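Local coordinates for Oxidored_FMN domain-containing protein ([Pseudomonas] geniculata N1, PDB 6L6J) that probably oxidises the amine 6-hydroxypseudooxynicotine, using FMN and a [4Fe-4S] cluster, with ADP bound in a separate Rossmann-like domain, at residues Ile145-Leu157 / Leu203-Val215. Residues are numbered along the deposited sequence; the frame is centred on the assembly and turned at random.
Sequences IADFRRWYRDAAL and LLRETLSDVKDAV. With SO4 (sulfate ion), chain F.
Asp-210 OD2 takes two hydrogen bonds from a single arginine: Arg-149 NE reaches it at 2.8 Å and Arg-149 NH2 at 3.1 Å. The grip is side-on, and guanidinium and carboxylate lie nearly coplanar, 23° apart. A weak third bond runs from Arg-149 NH2 to Asp-210 OD1. The arginine chain bends at its third torsion (chi3 60°), which turns the NE edge toward Asp-210 while one guanidinium face settles over Glu-206 CB. Glu-206 OE1 lies well out of the guanidinium plane, 3.6 Å from Arg-149 NH1, and no N-H points at it, so the two interact through charge alone; OE1 is hydrogen-bonded to Tyr-193 OH. With an alanine here instead of Arg-149, the Asp-210 carboxylate would probably lose its ionic mate and the flank of Glu-206 its cover.

On the barrel side of these charges the helices pack through aliphatic, small and aromatic side chains. The methyl of Thr-207 sits over the face of Tyr-152 in a CH-pi contact, CG2 lying 3.8 Å from the ring centroid. Thr-207 OG1 bonds instead to Leu-203 O of its own helix, 2.8 Å away, and meets the edge of the Phe-148 ring. Farther along, Ala-156 CB touches Val-211 CG1 and Val-215 CG1, each at 3.7 Å.

The two helices belong to the outer layer of the FMN-binding TIM barrel, their segments 145-157 and 203-215 crossing at -33° with axes 8.8 Å apart at closest approach; strand 166-171 runs beneath Ala-156 and Val-211. Tyr-152 points inward, its OH bonded to Leu-104 O and Tyr-170 N. The chemistry is thus divided by depth: a hydrogen-bonded salt bridge and a purely electrostatic pairing span the outer side, while apolar and CH-pi contacts join the helices on the barrel side.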
ATOM      1  N   ILE A 145     -25.186   4.775  24.246  1.00 39.30           N
ATOM      2  CA  ILE A 145     -25.382   5.567  22.991  1.00 38.90           C
ATOM      3  C   ILE A 145     -25.239   7.069  23.295  1.00 38.22           C
ATOM      4  O   ILE A 145     -24.555   7.781  22.504  1.00 37.21           O
ATOM      5  CB  ILE A 145     -26.733   5.233  22.321  1.00 37.89           C
ATOM      6  CG1 ILE A 145     -26.754   3.789  21.825  1.00 35.99           C
ATOM      7  CG2 ILE A 145     -27.042   6.221  21.198  1.00 39.98           C
ATOM      8  CD1 ILE A 145     -27.820   3.491  20.813  1.00 38.45           C
ATOM      9  N   ALA A 146     -25.863   7.546  24.376  1.00 37.07           N
ATOM     10  CA  ALA A 146     -25.742   8.952  24.841  1.00 34.61           C
ATOM     11  C   ALA A 146     -24.270   9.262  25.105  1.00 30.50           C
ATOM     12  O   ALA A 146     -23.839  10.332  24.695  1.00 29.36           O
ATOM     13  CB  ALA A 146     -26.575   9.193  26.078  1.00 33.48           C
ATOM     14  N   ASP A 147     -23.557   8.342  25.761  1.00 28.65           N
ATOM     15  CA  ASP A 147     -22.114   8.489  26.091  1.00 32.48           C
ATOM     16  C   ASP A 147     -21.295   8.590  24.796  1.00 31.26           C
ATOM     17  O   ASP A 147     -20.357   9.372  24.748  1.00 34.24           O
ATOM     18  CB  ASP A 147     -21.602   7.347  26.975  1.00 32.99           C
ATOM     19  CG  ASP A 147     -22.109   7.374  28.403  1.00 36.88           C
ATOM     20  OD1 ASP A 147     -22.900   8.270  28.731  1.00 38.95           O
ATOM     21  OD2 ASP A 147     -21.711   6.488  29.181  1.00 43.71           O
ATOM     22  N   PHE A 148     -21.641   7.816  23.778  1.00 31.56           N
ATOM     23  CA  PHE A 148     -20.892   7.737  22.497  1.00 33.66           C
ATOM     24  C   PHE A 148     -20.957   9.100  21.780  1.00 36.12           C
ATOM     25  O   PHE A 148     -19.926   9.543  21.205  1.00 37.88           O
ATOM     26  CB  PHE A 148     -21.416   6.568  21.653  1.00 31.10           C
ATOM     27  CG  PHE A 148     -21.097   6.657  20.184  1.00 32.66           C
ATOM     28  CD1 PHE A 148     -21.865   7.435  19.339  1.00 31.34           C
ATOM     29  CD2 PHE A 148     -20.040   5.947  19.637  1.00 35.17           C
ATOM     30  CE1 PHE A 148     -21.582   7.497  17.986  1.00 31.62           C
ATOM     31  CE2 PHE A 148     -19.758   6.006  18.283  1.00 30.99           C
ATOM     32  CZ  PHE A 148     -20.530   6.785  17.464  1.00 32.70           C
ATOM     33  N   ARG A 149     -22.130   9.739  21.792  1.00 33.26           N
ATOM     34  CA  ARG A 149     -22.337  11.066  21.169  1.00 34.52           C
ATOM     35  C   ARG A 149     -21.545  12.121  21.945  1.00 36.34           C
ATOM     36  O   ARG A 149     -20.910  12.968  21.298  1.00 36.97           O
ATOM     37  CB  ARG A 149     -23.829  11.380  21.128  1.00 35.32           C
ATOM     38  CG  ARG A 149     -24.599  10.527  20.132  1.00 35.24           C
ATOM     39  CD  ARG A 149     -26.083  10.732  20.299  1.00 38.03           C
ATOM     40  NE  ARG A 149     -26.478  12.117  20.090  1.00 43.20           N
ATOM     41  CZ  ARG A 149     -27.713  12.580  20.254  1.00 44.08           C
ATOM     42  NH1 ARG A 149     -28.678  11.777  20.661  1.00 46.27           N
ATOM     43  NH2 ARG A 149     -27.982  13.846  20.008  1.00 40.85           N
ATOM     44  N   ARG A 150     -21.555  12.038  23.277  1.00 37.67           N
ATOM     45  CA  ARG A 150     -20.690  12.862  24.157  1.00 40.04           C
ATOM     46  C   ARG A 150     -19.251  12.711  23.646  1.00 39.00           C
ATOM     47  O   ARG A 150     -18.672  13.744  23.291  1.00 44.03           O
ATOM     48  CB  ARG A 150     -20.903  12.482  25.626  1.00 43.11           C
ATOM     49  CG  ARG A 150     -20.109  13.297  26.643  1.00 45.42           C
ATOM     50  CD  ARG A 150     -20.431  12.899  28.086  1.00 47.58           C
ATOM     51  NE  ARG A 150     -20.328  11.459  28.368  1.00 48.82           N
ATOM     52  CZ  ARG A 150     -19.221  10.833  28.764  1.00 50.30           C
ATOM     53  NH1 ARG A 150     -18.091  11.499  28.920  1.00 54.52           N
ATOM     54  NH2 ARG A 150     -19.238   9.532  28.991  1.00 53.50           N
ATOM     55  N   TRP A 151     -18.739  11.480  23.506  1.00 36.06           N
ATOM     56  CA  TRP A 151     -17.334  11.203  23.085  1.00 34.58           C
ATOM     57  C   TRP A 151     -17.046  11.887  21.749  1.00 33.84           C
ATOM     58  O   TRP A 151     -15.963  12.460  21.598  1.00 35.02           O
ATOM     59  CB  TRP A 151     -17.007   9.703  22.970  1.00 34.01           C
ATOM     60  CG  TRP A 151     -17.331   8.855  24.159  1.00 32.54           C
ATOM     61  CD1 TRP A 151     -17.390   9.239  25.468  1.00 33.39           C
ATOM     62  CD2 TRP A 151     -17.624   7.447  24.142  1.00 30.87           C
ATOM     63  NE1 TRP A 151     -17.734   8.170  26.260  1.00 34.66           N
ATOM     64  CE2 TRP A 151     -17.885   7.059  25.473  1.00 32.69           C
ATOM     65  CE3 TRP A 151     -17.691   6.479  23.139  1.00 31.84           C
ATOM     66  CZ2 TRP A 151     -18.222   5.752  25.816  1.00 32.00           C
ATOM     67  CZ3 TRP A 151     -18.065   5.197  23.472  1.00 32.02           C
ATOM     68  CH2 TRP A 151     -18.323   4.839  24.793  1.00 31.68           C
ATOM     69  N   TYR A 152     -17.970  11.803  20.799  1.00 36.44           N
ATOM     70  CA  TYR A 152     -17.754  12.302  19.412  1.00 36.00           C
ATOM     71  C   TYR A 152     -17.662  13.821  19.496  1.00 35.89           C
ATOM     72  O   TYR A 152     -16.573  14.349  19.291  1.00 38.80           O
ATOM     73  CB  TYR A 152     -18.820  11.784  18.441  1.00 32.36           C
ATOM     74  CG  TYR A 152     -18.237  11.144  17.208  1.00 31.50           C
ATOM     75  CD1 TYR A 152     -17.321  11.822  16.416  1.00 31.03           C
ATOM     76  CD2 TYR A 152     -18.579   9.855  16.827  1.00 30.61           C
ATOM     77  CE1 TYR A 152     -16.769  11.247  15.282  1.00 28.38           C
ATOM     78  CE2 TYR A 152     -18.041   9.269  15.692  1.00 29.20           C
ATOM     79  CZ  TYR A 152     -17.129   9.965  14.916  1.00 27.65           C
ATOM     80  OH  TYR A 152     -16.573   9.394  13.805  1.00 28.89           O
ATOM     81  N   ARG A 153     -18.765  14.468  19.875  1.00 39.85           N
ATOM     82  CA  ARG A 153     -18.861  15.923  20.199  1.00 41.63           C
ATOM     83  C   ARG A 153     -17.562  16.392  20.883  1.00 38.17           C
ATOM     84  O   ARG A 153     -16.911  17.279  20.338  1.00 40.43           O
ATOM     85  CB  ARG A 153     -20.113  16.151  21.060  1.00 44.69           C
ATOM     86  CG  ARG A 153     -20.355  17.584  21.513  1.00 49.57           C
ATOM     87  CD  ARG A 153     -21.332  17.638  22.683  1.00 54.43           C
ATOM     88  NE  ARG A 153     -20.702  17.631  24.011  1.00 53.38           N
ATOM     89  CZ  ARG A 153     -21.228  17.077  25.117  1.00 58.22           C
ATOM     90  NH1 ARG A 153     -22.400  16.451  25.081  1.00 56.65           N
ATOM     91  NH2 ARG A 153     -20.568  17.139  26.265  1.00 54.62           N
ATOM     92  N   ASP A 154     -17.174  15.785  22.005  1.00 35.90           N
ATOM     93  CA  ASP A 154     -16.018  16.212  22.851  1.00 37.29           C
ATOM     94  C   ASP A 154     -14.688  16.051  22.095  1.00 34.76           C
ATOM     95  O   ASP A 154     -13.852  16.959  22.162  1.00 35.14           O
ATOM     96  CB  ASP A 154     -15.981  15.469  24.193  1.00 34.31           C
ATOM     97  CG  ASP A 154     -16.988  15.999  25.198  1.00 36.15           C
ATOM     98  OD1 ASP A 154     -17.595  17.046  24.922  1.00 41.49           O
ATOM     99  OD2 ASP A 154     -17.160  15.375  26.246  1.00 38.89           O
ATOM    100  N   ALA A 155     -14.494  14.937  21.407  1.00 33.69           N
ATOM    101  CA  ALA A 155     -13.338  14.725  20.505  1.00 33.79           C
ATOM    102  C   ALA A 155     -13.338  15.779  19.380  1.00 33.74           C
ATOM    103  O   ALA A 155     -12.221  16.164  18.955  1.00 35.30           O
ATOM    104  CB  ALA A 155     -13.351  13.322  19.942  1.00 32.59           C
ATOM    105  N   ALA A 156     -14.513  16.199  18.883  1.00 30.50           N
ATOM    106  CA  ALA A 156     -14.627  17.240  17.830  1.00 30.66           C
ATOM    107  C   ALA A 156     -14.137  18.567  18.409  1.00 33.12           C
ATOM    108  O   ALA A 156     -13.299  19.215  17.739  1.00 34.78           O
ATOM    109  CB  ALA A 156     -16.029  17.356  17.304  1.00 30.10           C
ATOM    110  N   LEU A 157     -14.589  18.912  19.630  1.00 32.31           N
ATOM    111  CA  LEU A 157     -14.144  20.124  20.374  1.00 31.91           C
ATOM    112  C   LEU A 157     -12.620  20.095  20.541  1.00 31.24           C
ATOM    113  O   LEU A 157     -11.988  21.106  20.183  1.00 34.60           O
ATOM    114  CB  LEU A 157     -14.894  20.245  21.705  1.00 29.73           C
ATOM    115  CG  LEU A 157     -16.365  20.660  21.555  1.00 30.45           C
ATOM    116  CD1 LEU A 157     -17.159  20.434  22.835  1.00 28.72           C
ATOM    117  CD2 LEU A 157     -16.485  22.106  21.106  1.00 28.60           C
ATOM    118  N   LEU A 203     -28.108   6.883  14.254  1.00 32.41           N
ATOM    119  CA  LEU A 203     -26.878   7.158  15.023  1.00 32.67           C
ATOM    120  C   LEU A 203     -25.956   8.041  14.176  1.00 35.01           C
ATOM    121  O   LEU A 203     -25.386   9.002  14.743  1.00 35.61           O
ATOM    122  CB  LEU A 203     -26.194   5.859  15.433  1.00 30.96           C
ATOM    123  CG  LEU A 203     -25.022   6.027  16.393  1.00 30.34           C
ATOM    124  CD1 LEU A 203     -25.315   7.083  17.453  1.00 30.55           C
ATOM    125  CD2 LEU A 203     -24.674   4.710  17.058  1.00 30.72           C
ATOM    126  N   LEU A 204     -25.835   7.735  12.879  1.00 35.91           N
ATOM    127  CA  LEU A 204     -25.015   8.515  11.915  1.00 36.92           C
ATOM    128  C   LEU A 204     -25.548   9.951  11.819  1.00 38.12           C
ATOM    129  O   LEU A 204     -24.718  10.870  11.846  1.00 40.40           O
ATOM    130  CB  LEU A 204     -25.014   7.851  10.532  1.00 36.38           C
ATOM    131  CG  LEU A 204     -24.321   8.676   9.443  1.00 36.25           C
ATOM    132  CD1 LEU A 204     -22.872   8.967   9.812  1.00 37.41           C
ATOM    133  CD2 LEU A 204     -24.393   7.995   8.102  1.00 33.94           C
ATOM    134  N   ARG A 205     -26.862  10.134  11.672  1.00 38.85           N
ATOM    135  CA  ARG A 205     -27.515  11.474  11.593  1.00 41.86           C
ATOM    136  C   ARG A 205     -27.279  12.222  12.914  1.00 38.98           C
ATOM    137  O   ARG A 205     -26.721  13.317  12.874  1.00 44.18           O
ATOM    138  CB  ARG A 205     -29.004  11.324  11.228  1.00 45.21           C
ATOM    139  CG  ARG A 205     -29.928  12.442  11.698  1.00 46.35           C
ATOM    140  CD  ARG A 205     -31.400  12.074  11.575  1.00 46.83           C
ATOM    141  NE  ARG A 205     -31.875  12.250  10.205  1.00 52.79           N
ATOM    142  CZ  ARG A 205     -32.549  11.350   9.477  1.00 54.40           C
ATOM    143  NH1 ARG A 205     -32.873  10.161   9.974  1.00 58.87           N
ATOM    144  NH2 ARG A 205     -32.909  11.653   8.243  1.00 47.25           N
ATOM    145  N   GLU A 206     -27.682  11.645  14.045  1.00 41.62           N
ATOM    146  CA  GLU A 206     -27.583  12.274  15.397  1.00 42.33           C
ATOM    147  C   GLU A 206     -26.132  12.677  15.721  1.00 37.54           C
ATOM    148  O   GLU A 206     -25.930  13.703  16.353  1.00 38.90           O
ATOM    149  CB  GLU A 206     -28.091  11.314  16.474  1.00 45.40           C
ATOM    150  CG  GLU A 206     -29.596  11.145  16.491  1.00 46.42           C
ATOM    151  CD  GLU A 206     -30.071  10.245  17.612  1.00 50.45           C
ATOM    152  OE1 GLU A 206     -29.284   9.391  18.058  1.00 48.97           O
ATOM    153  OE2 GLU A 206     -31.223  10.414  18.048  1.00 57.98           O
ATOM    154  N   THR A 207     -25.149  11.882  15.323  1.00 33.98           N
ATOM    155  CA  THR A 207     -23.719  12.176  15.557  1.00 36.05           C
ATOM    156  C   THR A 207     -23.344  13.410  14.723  1.00 39.36           C
ATOM    157  O   THR A 207     -22.975  14.457  15.328  1.00 38.87           O
ATOM    158  CB  THR A 207     -22.873  10.923  15.294  1.00 35.86           C
ATOM    159  OG1 THR A 207     -23.291   9.954  16.256  1.00 37.36           O
ATOM    160  CG2 THR A 207     -21.384  11.141  15.442  1.00 34.99           C
ATOM    161  N   LEU A 208     -23.470  13.295  13.397  1.00 36.93           N
ATOM    162  CA  LEU A 208     -23.137  14.340  12.387  1.00 36.35           C
ATOM    163  C   LEU A 208     -23.647  15.719  12.827  1.00 38.55           C
ATOM    164  O   LEU A 208     -22.839  16.701  12.770  1.00 35.56           O
ATOM    165  CB  LEU A 208     -23.777  13.945  11.059  1.00 36.88           C
ATOM    166  CG  LEU A 208     -23.563  14.922   9.916  1.00 40.50           C
ATOM    167  CD1 LEU A 208     -22.079  15.122   9.653  1.00 41.29           C
ATOM    168  CD2 LEU A 208     -24.265  14.438   8.654  1.00 42.94           C
ATOM    169  N   SER A 209     -24.929  15.783  13.218  1.00 34.62           N
ATOM    170  CA  SER A 209     -25.609  16.981  13.772  1.00 32.56           C
ATOM    171  C   SER A 209     -24.888  17.469  15.037  1.00 34.05           C
ATOM    172  O   SER A 209     -24.737  18.699  15.170  1.00 35.15           O
ATOM    173  CB  SER A 209     -27.067  16.689  14.045  1.00 33.39           C
ATOM    174  OG  SER A 209     -27.630  17.615  14.966  1.00 31.25           O
ATOM    175  N   ASP A 210     -24.480  16.567  15.947  1.00 34.57           N
ATOM    176  CA  ASP A 210     -23.821  16.966  17.228  1.00 36.14           C
ATOM    177  C   ASP A 210     -22.481  17.634  16.931  1.00 34.81           C
ATOM    178  O   ASP A 210     -22.179  18.646  17.568  1.00 35.50           O
ATOM    179  CB  ASP A 210     -23.650  15.797  18.191  1.00 36.94           C
ATOM    180  CG  ASP A 210     -24.977  15.368  18.770  1.00 40.79           C
ATOM    181  OD1 ASP A 210     -25.993  16.025  18.433  1.00 41.49           O
ATOM    182  OD2 ASP A 210     -24.991  14.361  19.507  1.00 42.99           O
ATOM    183  N   VAL A 211     -21.736  17.090  15.976  1.00 34.90           N
ATOM    184  CA  VAL A 211     -20.376  17.571  15.613  1.00 36.27           C
ATOM    185  C   VAL A 211     -20.522  18.914  14.876  1.00 40.34           C
ATOM    186  O   VAL A 211     -19.742  19.860  15.149  1.00 40.39           O
ATOM    187  CB  VAL A 211     -19.639  16.525  14.765  1.00 36.62           C
ATOM    188  CG1 VAL A 211     -18.243  17.004  14.421  1.00 40.39           C
ATOM    189  CG2 VAL A 211     -19.578  15.160  15.444  1.00 36.99           C
ATOM    190  N   LYS A 212     -21.508  19.016  13.988  1.00 40.64           N
ATOM    191  CA  LYS A 212     -21.804  20.272  13.257  1.00 41.53           C
ATOM    192  C   LYS A 212     -22.133  21.365  14.282  1.00 41.50           C
ATOM    193  O   LYS A 212     -21.554  22.449  14.179  1.00 39.25           O
ATOM    194  CB  LYS A 212     -22.903  20.053  12.218  1.00 43.55           C
ATOM    195  CG  LYS A 212     -22.583  20.652  10.855  1.00 47.84           C
ATOM    196  CD  LYS A 212     -23.679  20.444   9.835  1.00 50.53           C
ATOM    197  CE  LYS A 212     -24.007  21.706   9.065  1.00 50.32           C
ATOM    198  NZ  LYS A 212     -25.313  21.588   8.380  1.00 51.81           N
ATOM    199  N   ASP A 213     -22.972  21.078  15.272  1.00 43.82           N
ATOM    200  CA  ASP A 213     -23.352  22.081  16.306  1.00 46.85           C
ATOM    201  C   ASP A 213     -22.104  22.403  17.128  1.00 44.68           C
ATOM    202  O   ASP A 213     -21.906  23.565  17.471  1.00 43.78           O
ATOM    203  CB  ASP A 213     -24.528  21.611  17.174  1.00 54.79           C
ATOM    204  CG  ASP A 213     -25.747  21.155  16.369  1.00 65.22           C
ATOM    205  OD1 ASP A 213     -25.904  21.619  15.183  1.00 61.04           O
ATOM    206  OD2 ASP A 213     -26.524  20.308  16.906  1.00 62.10           O
ATOM    207  N   ALA A 214     -21.272  21.399  17.385  1.00 45.55           N
ATOM    208  CA  ALA A 214     -20.056  21.511  18.221  1.00 42.55           C
ATOM    209  C   ALA A 214     -19.033  22.462  17.572  1.00 40.93           C
ATOM    210  O   ALA A 214     -18.597  23.390  18.265  1.00 40.29           O
ATOM    211  CB  ALA A 214     -19.487  20.136  18.475  1.00 41.62           C
ATOM    212  N   VAL A 215     -18.643  22.243  16.311  1.00 40.27           N
ATOM    213  CA  VAL A 215     -17.417  22.871  15.721  1.00 41.47           C
ATOM    214  C   VAL A 215     -17.686  23.497  14.344  1.00 44.96           C
ATOM    215  O   VAL A 215     -16.688  23.905  13.708  1.00 48.29           O
ATOM    216  CB  VAL A 215     -16.272  21.843  15.605  1.00 41.86           C
ATOM    217  CG1 VAL A 215     -16.079  21.073  16.896  1.00 41.35           C
ATOM    218  CG2 VAL A 215     -16.455  20.879  14.442  1.00 41.06           C
TER
HETATM  219  S   SO4 F 705     -16.312   8.292  29.871  1.00 53.35           S
HETATM  220  O1  SO4 F 705     -16.065   9.577  29.275  1.00 55.08           O
HETATM  221  O2  SO4 F 705     -16.272   8.410  31.320  1.00 50.47           O
HETATM  222  O3  SO4 F 705     -17.606   7.814  29.438  1.00 51.43           O
HETATM  223  O4  SO4 F 705     -15.286   7.368  29.450  1.00 52.01           O